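Local coordinates for protein syndapin (Drosophila melanogaster, PDB 3I2W) that probably acts in endocytosis, using its dimeric F-BAR domain to bind membrane phospholipids and regulating the internalization of plasma membrane proteins, at residues B[99-104]-B[223-228]; B[105-108]-B[114-117]; B[127-132]-B[201-206]. All coordinates share one frame; numbering follows the deposited sequence.

Contact 1 of 3, residues B[99-104]-B[223-228]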
ATOM      1  N   LYS B  99      -0.874 -19.441 -11.516  1.00 21.85           N
ATOM      2  CA  LYS B  99       0.286 -20.254 -11.724  1.00 22.35           C
ATOM      3  C   LYS B  99      -0.103 -21.648 -12.349  1.00 22.57           C
ATOM      4  O   LYS B  99       0.600 -22.202 -13.194  1.00 21.35           O
ATOM      5  CB  LYS B  99       1.072 -20.365 -10.424  1.00 21.26           C
ATOM      6  CG  LYS B  99       2.238 -21.331 -10.586  1.00 24.25           C
ATOM      7  CD  LYS B  99       3.438 -20.959  -9.843  1.00 25.51           C
ATOM      8  CE  LYS B  99       3.982 -22.189  -9.140  1.00 32.21           C
ATOM      9  NZ  LYS B  99       5.407 -21.995  -8.610  1.00 39.36           N
ATOM     10  N   THR B 100      -1.260 -22.159 -11.922  1.00 22.93           N
ATOM     11  CA  THR B 100      -1.711 -23.480 -12.249  1.00 22.52           C
ATOM     12  C   THR B 100      -2.224 -23.523 -13.660  1.00 23.85           C
ATOM     13  O   THR B 100      -1.826 -24.420 -14.452  1.00 26.38           O
ATOM     14  CB  THR B 100      -2.764 -24.003 -11.255  1.00 21.89           C
ATOM     15  OG1 THR B 100      -2.116 -24.776 -10.237  1.00 20.29           O
ATOM     16  CG2 THR B 100      -3.715 -24.953 -11.931  1.00 23.28           C
ATOM     17  N   TRP B 101      -3.113 -22.608 -13.987  1.00 22.84           N
ATOM     18  CA  TRP B 101      -3.692 -22.557 -15.293  1.00 22.98           C
ATOM     19  C   TRP B 101      -2.589 -22.416 -16.332  1.00 23.96           C
ATOM     20  O   TRP B 101      -2.580 -23.091 -17.348  1.00 24.25           O
ATOM     21  CB  TRP B 101      -4.585 -21.355 -15.292  1.00 22.53           C
ATOM     22  CG  TRP B 101      -5.542 -21.256 -16.375  1.00 22.61           C
ATOM     23  CD1 TRP B 101      -6.850 -21.613 -16.326  1.00 23.21           C
ATOM     24  CD2 TRP B 101      -5.347 -20.624 -17.640  1.00 24.23           C
ATOM     25  NE1 TRP B 101      -7.485 -21.289 -17.500  1.00 22.52           N
ATOM     26  CE2 TRP B 101      -6.589 -20.681 -18.332  1.00 23.62           C
ATOM     27  CE3 TRP B 101      -4.248 -20.020 -18.270  1.00 24.91           C
ATOM     28  CZ2 TRP B 101      -6.756 -20.198 -19.633  1.00 22.69           C
ATOM     29  CZ3 TRP B 101      -4.424 -19.511 -19.581  1.00 25.26           C
ATOM     30  CH2 TRP B 101      -5.668 -19.625 -20.244  1.00 24.32           C
ATOM     31  N   GLN B 102      -1.632 -21.546 -16.047  1.00 24.88           N
ATOM     32  CA  GLN B 102      -0.574 -21.274 -16.966  1.00 25.99           C
ATOM     33  C   GLN B 102       0.277 -22.534 -17.205  1.00 26.16           C
ATOM     34  O   GLN B 102       0.689 -22.763 -18.305  1.00 26.65           O
ATOM     35  CB  GLN B 102       0.273 -20.098 -16.442  1.00 26.64           C
ATOM     36  CG  GLN B 102       1.563 -19.832 -17.245  1.00 29.23           C
ATOM     37  CD  GLN B 102       2.441 -18.749 -16.659  1.00 32.34           C
ATOM     38  OE1 GLN B 102       2.828 -18.816 -15.514  1.00 37.56           O
ATOM     39  NE2 GLN B 102       2.766 -17.745 -17.455  1.00 34.75           N
ATOM     40  N   LYS B 103       0.577 -23.304 -16.169  1.00 26.55           N
ATOM     41  CA  LYS B 103       1.236 -24.563 -16.304  1.00 28.28           C
ATOM     42  C   LYS B 103       0.414 -25.496 -17.186  1.00 29.04           C
ATOM     43  O   LYS B 103       0.965 -26.254 -17.949  1.00 29.17           O
ATOM     44  CB  LYS B 103       1.349 -25.191 -14.928  1.00 29.12           C
ATOM     45  CG  LYS B 103       2.038 -26.564 -14.901  1.00 32.91           C
ATOM     46  CD  LYS B 103       1.965 -27.302 -13.514  1.00 38.95           C
ATOM     47  CE  LYS B 103       2.547 -28.780 -13.650  1.00 47.03           C
ATOM     48  NZ  LYS B 103       3.254 -29.320 -12.382  1.00 52.36           N
ATOM     49  N   GLU B 104      -0.912 -25.425 -17.097  1.00 29.53           N
ATOM     50  CA  GLU B 104      -1.742 -26.458 -17.696  1.00 30.24           C
ATOM     51  C   GLU B 104      -2.020 -26.227 -19.132  1.00 30.10           C
ATOM     52  O   GLU B 104      -2.295 -27.174 -19.847  1.00 30.20           O
ATOM     53  CB  GLU B 104      -3.048 -26.672 -16.948  1.00 30.29           C
ATOM     54  CG  GLU B 104      -2.851 -27.793 -15.941  1.00 34.22           C
ATOM     55  CD  GLU B 104      -3.876 -27.799 -14.808  1.00 40.07           C
ATOM     56  OE1 GLU B 104      -4.952 -27.127 -14.875  1.00 39.11           O
ATOM     57  OE2 GLU B 104      -3.583 -28.514 -13.825  1.00 45.33           O
ATOM     58  N   LYS B 223     -11.034 -17.419 -25.968  1.00 28.08           N
ATOM     59  CA  LYS B 223     -12.284 -17.112 -25.231  1.00 28.19           C
ATOM     60  C   LYS B 223     -12.108 -17.516 -23.787  1.00 27.99           C
ATOM     61  O   LYS B 223     -12.351 -16.765 -22.883  1.00 28.03           O
ATOM     62  CB  LYS B 223     -13.464 -17.892 -25.819  1.00 27.98           C
ATOM     63  CG  LYS B 223     -14.833 -17.544 -25.253  1.00 30.54           C
ATOM     64  CD  LYS B 223     -15.834 -18.662 -25.530  1.00 34.68           C
ATOM     65  CE  LYS B 223     -17.296 -18.140 -25.710  1.00 38.62           C
ATOM     66  NZ  LYS B 223     -18.291 -19.298 -25.484  1.00 40.15           N
ATOM     67  N   THR B 224     -11.635 -18.730 -23.620  1.00 27.81           N
ATOM     68  CA  THR B 224     -11.311 -19.312 -22.398  1.00 28.59           C
ATOM     69  C   THR B 224     -10.349 -18.512 -21.526  1.00 29.40           C
ATOM     70  O   THR B 224     -10.539 -18.404 -20.313  1.00 29.81           O
ATOM     71  CB  THR B 224     -10.716 -20.625 -22.773  1.00 28.94           C
ATOM     72  OG1 THR B 224     -11.756 -21.587 -22.725  1.00 30.17           O
ATOM     73  CG2 THR B 224      -9.573 -21.099 -21.839  1.00 30.53           C
ATOM     74  N   ARG B 225      -9.277 -17.996 -22.118  1.00 29.82           N
ATOM     75  CA  ARG B 225      -8.328 -17.218 -21.345  1.00 28.69           C
ATOM     76  C   ARG B 225      -9.051 -15.998 -20.856  1.00 27.87           C
ATOM     77  O   ARG B 225      -8.937 -15.630 -19.683  1.00 27.95           O
ATOM     78  CB  ARG B 225      -7.101 -16.801 -22.161  1.00 29.06           C
ATOM     79  CG  ARG B 225      -6.026 -16.133 -21.249  1.00 27.73           C
ATOM     80  CD  ARG B 225      -4.939 -15.468 -21.986  1.00 23.65           C
ATOM     81  NE  ARG B 225      -5.438 -14.375 -22.830  1.00 28.85           N
ATOM     82  CZ  ARG B 225      -5.702 -13.132 -22.410  1.00 29.19           C
ATOM     83  NH1 ARG B 225      -5.551 -12.812 -21.138  1.00 32.29           N
ATOM     84  NH2 ARG B 225      -6.145 -12.211 -23.257  1.00 24.50           N
ATOM     85  N   LEU B 226      -9.802 -15.365 -21.743  1.00 26.80           N
ATOM     86  CA  LEU B 226     -10.430 -14.121 -21.342  1.00 26.99           C
ATOM     87  C   LEU B 226     -11.455 -14.379 -20.234  1.00 27.06           C
ATOM     88  O   LEU B 226     -11.721 -13.511 -19.436  1.00 27.38           O
ATOM     89  CB  LEU B 226     -11.075 -13.394 -22.504  1.00 25.87           C
ATOM     90  CG  LEU B 226     -10.171 -12.955 -23.633  1.00 26.75           C
ATOM     91  CD1 LEU B 226     -11.076 -12.452 -24.658  1.00 32.23           C
ATOM     92  CD2 LEU B 226      -9.291 -11.810 -23.290  1.00 28.46           C
ATOM     93  N   GLN B 227     -12.043 -15.562 -20.201  1.00 26.35           N
ATOM     94  CA  GLN B 227     -13.034 -15.827 -19.217  1.00 26.37           C
ATOM     95  C   GLN B 227     -12.305 -16.008 -17.889  1.00 26.74           C
ATOM     96  O   GLN B 227     -12.616 -15.369 -16.883  1.00 28.40           O
ATOM     97  CB  GLN B 227     -13.893 -17.039 -19.616  1.00 26.24           C
ATOM     98  CG  GLN B 227     -14.744 -16.754 -20.839  1.00 27.13           C
ATOM     99  CD  GLN B 227     -15.792 -17.837 -21.240  1.00 30.71           C
ATOM    100  OE1 GLN B 227     -16.882 -17.460 -21.694  1.00 32.83           O
ATOM    101  NE2 GLN B 227     -15.457 -19.151 -21.128  1.00 27.82           N
ATOM    102  N   PHE B 228     -11.297 -16.849 -17.898  1.00 26.48           N
ATOM    103  CA  PHE B 228     -10.476 -17.056 -16.750  1.00 26.04           C
ATOM    104  C   PHE B 228      -9.999 -15.734 -16.178  1.00 26.80           C
ATOM    105  O   PHE B 228     -10.189 -15.490 -14.994  1.00 27.40           O
ATOM    106  CB  PHE B 228      -9.310 -17.896 -17.172  1.00 25.02           C
ATOM    107  CG  PHE B 228      -8.376 -18.192 -16.093  1.00 23.86           C
ATOM    108  CD1 PHE B 228      -8.743 -19.004 -15.061  1.00 24.57           C
ATOM    109  CD2 PHE B 228      -7.107 -17.667 -16.103  1.00 23.38           C
ATOM    110  CE1 PHE B 228      -7.847 -19.289 -14.052  1.00 22.88           C
ATOM    111  CE2 PHE B 228      -6.218 -17.947 -15.119  1.00 20.74           C
ATOM    112  CZ  PHE B 228      -6.588 -18.751 -14.088  1.00 24.59           C
TER
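W101 reaches across from helix 63-105 and lays its indole against the ring of F228 on helix 169-240. With CG anti to the backbone N (chi1 -165°), the side chain is directed at helix 169-240. Its CB already rests 3.5 Å from F228 CZ, at the end of the phenyl ring. Further along, CD1 of W101 comes to 3.4 Å from F228 CE1, and NE1 of W101 lies 3.5 Å from F228 CG. The indole five-membered ring thus stacks face to face on the phenyl, centroids 3.6 Å apart and planes 10° from parallel, the two side chains arriving from opposite helices and overlapping along their lengths. The six-membered ring carries on to the preceding turn of the same helix 169-240: CZ2 of W101 meets T224 CG2 at its edge, 3.7 Å away, and CH2 touches R225 CG, also at 3.7 Å. R225 offers only its aliphatic stem here; its guanidinium bends away to pair with E222 and with E61 of the second subunit. A large flat side chain suits this place because the segment axes come no nearer than 12.4 Å, a distance the two rings span together. Wide antiparallel helix packing (171°), bridged by aromatic side chains, here joins two long helices of the elongated bundle that forms an F-BAR domain.

Contact 2 of 3, residues B[105-108]-B[114-117]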
ATOM      1  N   ASN B 105      -1.897 -24.985 -19.570  1.00 29.36           N
ATOM      2  CA  ASN B 105      -2.281 -24.639 -20.910  1.00 27.71           C
ATOM      3  C   ASN B 105      -1.171 -24.245 -21.813  1.00 26.88           C
ATOM      4  O   ASN B 105      -1.452 -23.916 -22.960  1.00 27.12           O
ATOM      5  CB  ASN B 105      -3.236 -23.481 -20.870  1.00 27.91           C
ATOM      6  CG  ASN B 105      -4.487 -23.832 -20.189  1.00 27.06           C
ATOM      7  OD1 ASN B 105      -5.346 -24.463 -20.765  1.00 23.66           O
ATOM      8  ND2 ASN B 105      -4.617 -23.412 -18.945  1.00 29.74           N
ATOM      9  N   TYR B 106       0.058 -24.222 -21.314  1.00 25.76           N
ATOM     10  CA  TYR B 106       1.198 -23.852 -22.131  1.00 25.77           C
ATOM     11  C   TYR B 106       2.299 -24.836 -21.811  1.00 27.07           C
ATOM     12  O   TYR B 106       2.596 -25.077 -20.663  1.00 28.55           O
ATOM     13  CB  TYR B 106       1.627 -22.398 -21.872  1.00 25.15           C
ATOM     14  CG  TYR B 106       0.529 -21.346 -22.111  1.00 22.71           C
ATOM     15  CD1 TYR B 106       0.177 -20.950 -23.387  1.00 22.94           C
ATOM     16  CD2 TYR B 106      -0.185 -20.792 -21.058  1.00 22.70           C
ATOM     17  CE1 TYR B 106      -0.852 -19.996 -23.619  1.00 24.75           C
ATOM     18  CE2 TYR B 106      -1.201 -19.832 -21.275  1.00 22.14           C
ATOM     19  CZ  TYR B 106      -1.503 -19.451 -22.547  1.00 24.27           C
ATOM     20  OH  TYR B 106      -2.476 -18.555 -22.760  1.00 27.38           O
ATOM     21  N   HIS B 107       2.850 -25.479 -22.823  1.00 28.02           N
ATOM     22  CA  HIS B 107       3.855 -26.486 -22.640  1.00 28.53           C
ATOM     23  C   HIS B 107       5.045 -25.982 -23.383  1.00 28.45           C
ATOM     24  O   HIS B 107       4.899 -25.133 -24.268  1.00 28.11           O
ATOM     25  CB  HIS B 107       3.308 -27.811 -23.121  1.00 29.32           C
ATOM     26  CG  HIS B 107       2.111 -28.223 -22.325  1.00 35.78           C
ATOM     27  ND1 HIS B 107       2.217 -28.913 -21.131  1.00 38.28           N
ATOM     28  CD2 HIS B 107       0.799 -27.899 -22.459  1.00 37.68           C
ATOM     29  CE1 HIS B 107       1.016 -29.049 -20.598  1.00 39.77           C
ATOM     30  NE2 HIS B 107       0.140 -28.443 -21.385  1.00 40.74           N
ATOM     31  N   HIS B 108       6.236 -26.399 -22.970  1.00 28.39           N
ATOM     32  CA  HIS B 108       7.419 -25.748 -23.501  1.00 28.71           C
ATOM     33  C   HIS B 108       8.304 -26.752 -24.159  1.00 28.39           C
ATOM     34  O   HIS B 108       8.888 -27.545 -23.462  1.00 29.67           O
ATOM     35  CB  HIS B 108       8.188 -25.007 -22.419  1.00 27.85           C
ATOM     36  CG  HIS B 108       7.390 -23.965 -21.727  1.00 28.22           C
ATOM     37  ND1 HIS B 108       7.545 -22.628 -21.990  1.00 31.77           N
ATOM     38  CD2 HIS B 108       6.459 -24.051 -20.743  1.00 29.46           C
ATOM     39  CE1 HIS B 108       6.715 -21.930 -21.227  1.00 32.26           C
ATOM     40  NE2 HIS B 108       6.047 -22.773 -20.458  1.00 30.52           N
ATOM     41  N   LYS B 114       4.424 -24.983 -27.382  1.00 23.41           N
ATOM     42  CA  LYS B 114       3.844 -25.958 -28.212  1.00 24.22           C
ATOM     43  C   LYS B 114       2.489 -25.551 -28.722  1.00 24.45           C
ATOM     44  O   LYS B 114       2.205 -25.751 -29.866  1.00 25.76           O
ATOM     45  CB  LYS B 114       3.761 -27.228 -27.391  1.00 25.90           C
ATOM     46  CG  LYS B 114       3.257 -28.439 -28.104  1.00 27.86           C
ATOM     47  CD  LYS B 114       3.460 -29.637 -27.217  1.00 31.19           C
ATOM     48  CE  LYS B 114       2.532 -30.785 -27.629  1.00 32.39           C
ATOM     49  NZ  LYS B 114       2.636 -30.938 -29.091  1.00 32.25           N
ATOM     50  N   GLU B 115       1.640 -24.957 -27.906  1.00 24.59           N
ATOM     51  CA  GLU B 115       0.368 -24.513 -28.411  1.00 24.75           C
ATOM     52  C   GLU B 115       0.501 -23.520 -29.539  1.00 25.44           C
ATOM     53  O   GLU B 115      -0.290 -23.542 -30.472  1.00 26.84           O
ATOM     54  CB  GLU B 115      -0.548 -23.991 -27.304  1.00 25.07           C
ATOM     55  CG  GLU B 115      -0.952 -25.081 -26.272  1.00 23.43           C
ATOM     56  CD  GLU B 115       0.214 -25.526 -25.359  1.00 25.25           C
ATOM     57  OE1 GLU B 115       1.332 -24.995 -25.472  1.00 22.88           O
ATOM     58  OE2 GLU B 115       0.020 -26.402 -24.492  1.00 30.82           O
ATOM     59  N   ARG B 116       1.511 -22.671 -29.506  1.00 25.47           N
ATOM     60  CA  ARG B 116       1.767 -21.799 -30.659  1.00 24.76           C
ATOM     61  C   ARG B 116       2.289 -22.537 -31.903  1.00 24.75           C
ATOM     62  O   ARG B 116       1.770 -22.384 -33.005  1.00 24.43           O
ATOM     63  CB  ARG B 116       2.735 -20.707 -30.246  1.00 24.57           C
ATOM     64  CG  ARG B 116       2.742 -19.516 -31.156  1.00 25.50           C
ATOM     65  CD  ARG B 116       3.829 -18.548 -30.732  1.00 29.35           C
ATOM     66  NE  ARG B 116       4.173 -17.688 -31.851  1.00 33.57           N
ATOM     67  CZ  ARG B 116       4.863 -16.561 -31.792  1.00 31.41           C
ATOM     68  NH1 ARG B 116       5.313 -16.087 -30.657  1.00 34.64           N
ATOM     69  NH2 ARG B 116       5.062 -15.885 -32.890  1.00 32.61           N
ATOM     70  N   LYS B 117       3.317 -23.345 -31.714  1.00 25.55           N
ATOM     71  CA  LYS B 117       4.001 -24.037 -32.799  1.00 26.41           C
ATOM     72  C   LYS B 117       3.064 -24.932 -33.543  1.00 27.29           C
ATOM     73  O   LYS B 117       3.071 -24.932 -34.753  1.00 27.56           O
ATOM     74  CB  LYS B 117       5.098 -24.905 -32.208  1.00 26.67           C
ATOM     75  CG  LYS B 117       5.723 -25.876 -33.170  1.00 28.25           C
ATOM     76  CD  LYS B 117       6.708 -25.200 -34.108  1.00 33.12           C
ATOM     77  CE  LYS B 117       6.849 -25.942 -35.444  1.00 38.02           C
ATOM     78  NZ  LYS B 117       7.890 -25.216 -36.215  1.00 42.41           N
TER
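E115, in the first turn of helix 114-159, turns its carboxylate onto the backbone of H107 in the connection that leaves helix 63-105. It has more surface buried by the contact than any other residue of the two segments. The side chain leaves with CG anti to its own carbonyl carbon and then bends at chi2 (71°), which brings the carboxylate round to the 105-108 connection. OE1 of E115 accepts the backbone N-H of H107 at 3.1 Å in a fairly straight bond, 161° at the hydrogen. The donor arrives on the syn side, slightly out of the carboxylate plane, and OE1 also lies 3.5 Å from the CA of Y106. A glutamate fits well here: its chain is long enough to reach a main-chain N-H, and the start of a helix would probably be a congenial setting for its negative charge.

H107 takes part through both polar groups of its backbone, for its carbonyl O receives the backbone N of K114 at 3.2 Å, the donor lying above the carbonyl plane. These bonds draw together the two feet of a small antiparallel hairpin, strands 108-109 and 112-113, which probably corresponds to the wedge loop of PACSIN F-BAR domains, thought to insert into the membrane. The imidazole NE2 of H107 is hydrogen-bonded to the carbonyl O of E104, tying the ring to the end of the preceding helix; the very close approach of this ring to the E115 carboxylate is doubtful in the model.

K114 contributes mainly the base of its side chain, with its CB 4.3 Å from the CB of H107. Beyond that its chain heads away from the hairpin foot, and NZ forms a salt bridge with D118 one turn further along the helix.

Contact 3 of 3, residues B[127-132]-B[201-206]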
ATOM      1  N   GLN B 127      -2.748 -23.323 -45.450  1.00 34.19           N
ATOM      2  CA  GLN B 127      -2.555 -22.214 -46.399  1.00 32.84           C
ATOM      3  C   GLN B 127      -1.724 -22.673 -47.581  1.00 33.74           C
ATOM      4  O   GLN B 127      -1.767 -22.054 -48.654  1.00 34.20           O
ATOM      5  CB  GLN B 127      -1.872 -21.043 -45.711  1.00 32.49           C
ATOM      6  CG  GLN B 127      -1.881 -19.759 -46.479  1.00 30.81           C
ATOM      7  CD  GLN B 127      -1.243 -18.616 -45.724  1.00 30.95           C
ATOM      8  OE1 GLN B 127      -0.047 -18.653 -45.339  1.00 25.44           O
ATOM      9  NE2 GLN B 127      -2.032 -17.547 -45.534  1.00 32.65           N
ATOM     10  N   LYS B 128      -0.993 -23.772 -47.406  1.00 33.88           N
ATOM     11  CA  LYS B 128      -0.055 -24.242 -48.407  1.00 35.00           C
ATOM     12  C   LYS B 128      -0.629 -24.326 -49.852  1.00 35.89           C
ATOM     13  O   LYS B 128      -0.160 -23.594 -50.719  1.00 35.55           O
ATOM     14  CB  LYS B 128       0.589 -25.532 -47.964  1.00 34.82           C
ATOM     15  CG  LYS B 128       1.669 -25.970 -48.865  1.00 38.31           C
ATOM     16  CD  LYS B 128       2.200 -27.308 -48.453  1.00 44.04           C
ATOM     17  CE  LYS B 128       3.725 -27.234 -48.485  1.00 51.10           C
ATOM     18  NZ  LYS B 128       4.394 -28.590 -48.541  1.00 54.15           N
ATOM     19  N   PRO B 129      -1.672 -25.164 -50.103  1.00 36.41           N
ATOM     20  CA  PRO B 129      -2.324 -25.179 -51.426  1.00 36.32           C
ATOM     21  C   PRO B 129      -2.485 -23.825 -52.091  1.00 36.13           C
ATOM     22  O   PRO B 129      -2.056 -23.622 -53.233  1.00 37.13           O
ATOM     23  CB  PRO B 129      -3.704 -25.736 -51.108  1.00 35.80           C
ATOM     24  CG  PRO B 129      -3.428 -26.718 -50.112  1.00 36.52           C
ATOM     25  CD  PRO B 129      -2.353 -26.113 -49.205  1.00 36.17           C
ATOM     26  N   TRP B 130      -3.108 -22.908 -51.385  1.00 35.50           N
ATOM     27  CA  TRP B 130      -3.428 -21.618 -51.941  1.00 34.97           C
ATOM     28  C   TRP B 130      -2.139 -20.784 -52.081  1.00 36.17           C
ATOM     29  O   TRP B 130      -2.019 -19.907 -52.923  1.00 36.46           O
ATOM     30  CB  TRP B 130      -4.408 -20.983 -50.990  1.00 33.76           C
ATOM     31  CG  TRP B 130      -4.937 -19.730 -51.387  1.00 29.91           C
ATOM     32  CD1 TRP B 130      -6.081 -19.522 -52.100  1.00 31.35           C
ATOM     33  CD2 TRP B 130      -4.442 -18.453 -51.044  1.00 24.96           C
ATOM     34  NE1 TRP B 130      -6.300 -18.164 -52.266  1.00 29.62           N
ATOM     35  CE2 TRP B 130      -5.307 -17.495 -51.607  1.00 26.21           C
ATOM     36  CE3 TRP B 130      -3.349 -18.018 -50.324  1.00 28.74           C
ATOM     37  CZ2 TRP B 130      -5.114 -16.131 -51.460  1.00 27.37           C
ATOM     38  CZ3 TRP B 130      -3.136 -16.617 -50.195  1.00 29.14           C
ATOM     39  CH2 TRP B 130      -4.016 -15.712 -50.752  1.00 29.16           C
ATOM     40  N   ALA B 131      -1.143 -21.078 -51.268  1.00 36.87           N
ATOM     41  CA  ALA B 131       0.100 -20.384 -51.431  1.00 37.13           C
ATOM     42  C   ALA B 131       0.677 -20.729 -52.793  1.00 37.88           C
ATOM     43  O   ALA B 131       1.056 -19.841 -53.514  1.00 38.44           O
ATOM     44  CB  ALA B 131       1.051 -20.759 -50.319  1.00 37.12           C
ATOM     45  N   LYS B 132       0.762 -22.017 -53.131  1.00 38.79           N
ATOM     46  CA  LYS B 132       1.058 -22.461 -54.487  1.00 39.44           C
ATOM     47  C   LYS B 132       0.268 -21.661 -55.529  1.00 38.79           C
ATOM     48  O   LYS B 132       0.835 -20.844 -56.263  1.00 38.32           O
ATOM     49  CB  LYS B 132       0.704 -23.927 -54.668  1.00 40.56           C
ATOM     50  CG  LYS B 132       1.470 -24.928 -53.797  1.00 44.86           C
ATOM     51  CD  LYS B 132       2.961 -24.565 -53.640  1.00 54.82           C
ATOM     52  CE  LYS B 132       3.695 -25.620 -52.780  1.00 59.11           C
ATOM     53  NZ  LYS B 132       3.168 -26.985 -53.159  1.00 61.86           N
ATOM     54  N   THR B 201      -9.066 -18.717 -58.221  1.00 44.30           N
ATOM     55  CA  THR B 201     -10.424 -18.193 -57.906  1.00 43.89           C
ATOM     56  C   THR B 201     -11.378 -19.299 -57.563  1.00 43.49           C
ATOM     57  O   THR B 201     -12.370 -19.074 -56.920  1.00 43.74           O
ATOM     58  CB  THR B 201     -11.060 -17.268 -58.981  1.00 43.66           C
ATOM     59  OG1 THR B 201     -10.117 -16.269 -59.369  1.00 44.54           O
ATOM     60  CG2 THR B 201     -12.282 -16.530 -58.431  1.00 42.43           C
ATOM     61  N   LYS B 202     -11.048 -20.516 -57.920  1.00 43.75           N
ATOM     62  CA  LYS B 202     -11.969 -21.561 -57.596  1.00 44.47           C
ATOM     63  C   LYS B 202     -11.578 -22.239 -56.290  1.00 43.43           C
ATOM     64  O   LYS B 202     -12.430 -22.856 -55.627  1.00 44.32           O
ATOM     65  CB  LYS B 202     -12.178 -22.527 -58.787  1.00 45.33           C
ATOM     66  CG  LYS B 202     -11.214 -23.695 -58.878  1.00 50.02           C
ATOM     67  CD  LYS B 202     -12.016 -25.026 -59.047  1.00 58.70           C
ATOM     68  CE  LYS B 202     -12.520 -25.262 -60.497  1.00 62.82           C
ATOM     69  NZ  LYS B 202     -11.470 -25.880 -61.381  1.00 65.42           N
ATOM     70  N   TYR B 203     -10.307 -22.116 -55.913  1.00 42.08           N
ATOM     71  CA  TYR B 203      -9.846 -22.619 -54.617  1.00 40.82           C
ATOM     72  C   TYR B 203     -10.208 -21.703 -53.450  1.00 40.69           C
ATOM     73  O   TYR B 203     -10.219 -22.163 -52.337  1.00 41.03           O
ATOM     74  CB  TYR B 203      -8.350 -22.907 -54.595  1.00 39.82           C
ATOM     75  CG  TYR B 203      -7.935 -23.878 -53.506  1.00 39.52           C
ATOM     76  CD1 TYR B 203      -8.206 -25.220 -53.625  1.00 39.80           C
ATOM     77  CD2 TYR B 203      -7.235 -23.455 -52.368  1.00 40.93           C
ATOM     78  CE1 TYR B 203      -7.819 -26.126 -52.642  1.00 42.91           C
ATOM     79  CE2 TYR B 203      -6.834 -24.360 -51.354  1.00 40.32           C
ATOM     80  CZ  TYR B 203      -7.132 -25.699 -51.495  1.00 42.61           C
ATOM     81  OH  TYR B 203      -6.766 -26.653 -50.535  1.00 41.44           O
ATOM     82  N   ASN B 204     -10.523 -20.436 -53.700  1.00 40.00           N
ATOM     83  CA  ASN B 204     -10.622 -19.492 -52.644  1.00 40.92           C
ATOM     84  C   ASN B 204     -11.520 -19.958 -51.521  1.00 41.27           C
ATOM     85  O   ASN B 204     -11.246 -19.750 -50.329  1.00 42.03           O
ATOM     86  CB  ASN B 204     -11.170 -18.164 -53.152  1.00 41.93           C
ATOM     87  CG  ASN B 204     -10.115 -17.306 -53.827  1.00 44.42           C
ATOM     88  OD1 ASN B 204      -8.927 -17.643 -53.864  1.00 47.30           O
ATOM     89  ND2 ASN B 204     -10.551 -16.177 -54.360  1.00 48.89           N
ATOM     90  N   SER B 205     -12.624 -20.578 -51.880  1.00 40.32           N
ATOM     91  CA  SER B 205     -13.587 -20.780 -50.879  1.00 38.14           C
ATOM     92  C   SER B 205     -13.105 -21.960 -50.057  1.00 37.10           C
ATOM     93  O   SER B 205     -13.271 -21.976 -48.844  1.00 37.85           O
ATOM     94  CB  SER B 205     -14.927 -20.957 -51.518  1.00 38.00           C
ATOM     95  OG  SER B 205     -14.958 -22.236 -52.020  1.00 37.82           O
ATOM     96  N   VAL B 206     -12.459 -22.924 -50.681  1.00 35.72           N
ATOM     97  CA  VAL B 206     -11.870 -24.002 -49.892  1.00 34.84           C
ATOM     98  C   VAL B 206     -10.858 -23.454 -48.892  1.00 34.56           C
ATOM     99  O   VAL B 206     -10.809 -23.924 -47.749  1.00 35.06           O
ATOM    100  CB  VAL B 206     -11.195 -25.026 -50.777  1.00 34.89           C
ATOM    101  CG1 VAL B 206     -10.285 -26.016 -49.948  1.00 34.66           C
ATOM    102  CG2 VAL B 206     -12.257 -25.759 -51.581  1.00 35.54           C
TER
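P129 sets its pyrrolidine ring against the outer end of Y203, which reaches over from helix 169-240. CB of P129 lies 3.4 Å from Y203 CE2, and its CG is 3.4 Å from Y203 OH, so the phenol meets the proline obliquely with both its ring carbons and its hydroxyl oxygen. Having no N-H, proline cannot make the usual bond to the previous turn, in keeping with the kink in helix 114-159 at this point; its compact apolar ring is well matched to an aromatic neighbour.

W130 follows and makes two different contacts. Its CB stands 4.0 Å from Y203 CD2, and the indole, with CG anti to the backbone N (chi1 -176°), crosses the tyrosine obliquely. These helices run antiparallel, 165° between their directions, with the segment axes 10.1 Å apart at closest, in an arm of the long F-BAR helical bundle. At the indole's edge, NE1 of W130 donates to N204 OD1 at 3.1 Å, with a near-straight N-H...O angle. The oxygen lies in the indole plane, whereas the amide is turned well out of it. The bond gives the one polar atom of this buried ring a partner. That ring also stacks with Y207, and W283 of the second subunit packs on both W130 and N204.

The ring of Y203 is backed on one face by V206 CB, 4.0 Å above its plane. Replacing Y203 by alanine would probably open a gap between the helices and leave P129 and the CB of W130 without their aromatic neighbour.

All three contacts belong to the helical F-BAR domain. Contacts 1 and 2 are neighbours, their centres 13 Å apart, and touch where Y106 packs on W101 and R225. Contact 3 lies further along the bundle, its centre about 34 Å from that of contact 1 and 28 Å from that of contact 2. Helix 169-240 serves contacts 1 and 3; helix 114-159 serves contacts 2 and 3. In sequence, contact 2 closes before contact 3 opens, and both fall between the two segments of contact 1. Local closure of a hairpin thus sits beside long-range helix pairing, and contacts 1 and 3 also touch the second subunit, linking the fold to dimer assembly.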